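Local coordinates for protein aminotransferase TlmJ (Streptoalloteichus hindustanus, PDB 5UID) that probably catalyses a pyridoxal 5'-phosphate-dependent transamination in natural-product biosynthesis, at residues Q278-V283 and G374-G379. Numbering follows the deposited sequence.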
# COMPACT_ATOMS: atom_id res chain seq x y z
N GLN A 278 26.67 -10.51 27.62
CA GLN A 278 27.96 -10.86 28.22
C GLN A 278 28.85 -9.63 28.38
O GLN A 278 29.49 -9.46 29.43
CB GLN A 278 28.66 -11.92 27.38
CG GLN A 278 29.98 -12.40 27.95
CD GLN A 278 30.71 -13.36 27.03
OE1 GLN A 278 30.58 -13.28 25.80
NE2 GLN A 278 31.46 -14.28 27.61
N GLY A 279 28.90 -8.77 27.37
CA GLY A 279 29.82 -7.64 27.40
C GLY A 279 29.34 -6.41 28.14
O GLY A 279 30.15 -5.53 28.42
N LEU A 280 28.05 -6.33 28.47
CA LEU A 280 27.49 -5.12 29.06
C LEU A 280 26.79 -5.34 30.39
O LEU A 280 26.25 -4.38 30.95
CB LEU A 280 26.50 -4.47 28.08
CG LEU A 280 27.02 -4.08 26.70
CD1 LEU A 280 25.89 -3.48 25.88
CD2 LEU A 280 28.17 -3.10 26.81
N SER A 281 26.77 -6.57 30.93
CA SER A 281 26.00 -6.84 32.14
C SER A 281 26.60 -6.14 33.35
O SER A 281 25.90 -5.43 34.08
CB SER A 281 25.91 -8.35 32.38
OG SER A 281 25.09 -8.96 31.40
N THR A 282 27.90 -6.34 33.59
CA THR A 282 28.56 -5.78 34.76
C THR A 282 29.00 -4.33 34.57
O THR A 282 29.92 -3.87 35.25
CB THR A 282 29.77 -6.63 35.14
N VAL A 283 28.36 -3.59 33.66
CA VAL A 283 28.71 -2.20 33.40
C VAL A 283 27.83 -1.30 34.25
O VAL A 283 26.60 -1.27 34.07
CB VAL A 283 28.57 -1.87 31.91
CG1 VAL A 283 28.76 -0.38 31.67
CG2 VAL A 283 29.57 -2.67 31.09
N GLY A 374 32.23 -2.28 22.49
CA GLY A 374 33.36 -1.45 22.87
C GLY A 374 33.01 0.02 22.97
O GLY A 374 33.42 0.71 23.91
N GLU A 375 32.26 0.54 21.99
CA GLU A 375 31.87 1.94 22.02
C GLU A 375 30.90 2.23 23.16
O GLU A 375 30.96 3.31 23.76
CB GLU A 375 31.26 2.35 20.69
CG GLU A 375 32.25 2.39 19.54
CD GLU A 375 33.32 3.45 19.74
OE1 GLU A 375 33.06 4.42 20.47
OE2 GLU A 375 34.41 3.30 19.16
N VAL A 376 30.01 1.29 23.48
CA VAL A 376 29.09 1.48 24.60
C VAL A 376 29.85 1.55 25.92
O VAL A 376 29.62 2.44 26.74
CB VAL A 376 28.01 0.39 24.61
CG1 VAL A 376 27.24 0.41 25.92
CG2 VAL A 376 27.04 0.58 23.45
N ARG A 377 30.77 0.61 26.13
CA ARG A 377 31.55 0.60 27.36
C ARG A 377 32.42 1.85 27.47
O ARG A 377 32.52 2.45 28.55
CB ARG A 377 32.41 -0.66 27.45
CG ARG A 377 31.61 -1.95 27.57
CD ARG A 377 32.53 -3.16 27.72
NE ARG A 377 33.34 -3.07 28.93
CZ ARG A 377 33.08 -3.74 30.05
NH1 ARG A 377 33.87 -3.59 31.10
NH2 ARG A 377 32.04 -4.56 30.11
N ALA A 378 33.06 2.25 26.37
CA ALA A 378 33.89 3.45 26.40
C ALA A 378 33.05 4.71 26.56
O ALA A 378 33.44 5.63 27.29
CB ALA A 378 34.74 3.53 25.12
N GLY A 379 31.90 4.77 25.90
CA GLY A 379 31.05 5.94 26.01
C GLY A 379 30.54 6.16 27.42
O GLY A 379 30.56 7.28 27.93
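Arg377 reaches across to the C-terminal part of helix 249-280 and gives an N-H from NH2 to the carbonyl oxygen of Gly279, with NH2 and O 2.7 Å apart and an N-H...O angle of 152°. The oxygen sits at the guanidinium edge, nearly in its plane, while NH2 is tilted 31° from the carbonyl plane. The arginine side chain bends at chi3 (62°), which sets NE off the line of the extended CA-CB-CG-CD run. Over one guanidinium face lies CG2 of Val283, 3.3 Å from Arg377 NH2. Nearer the backbone of Arg377, its CG packs 3.7 Å from Leu280 CD2, the two side chains passing in opposite directions. Leu280 CD2 also meets Val376 CG1 at 3.7 Å, the two side chains crossing at about a right angle. In this fold type I PLP-dependent aminotransferase the contact joins helix 249-280, the long helix whose start carries PLP-pocket residues such as Val250 and Ile254, to the C-terminal helix 366-383. A type I turn from Leu280 to Val283 carries Val283 round to the arginine. Behind, Leu286 and Leu358 touch both Leu280 and Val376, and Leu380 packs against Val283.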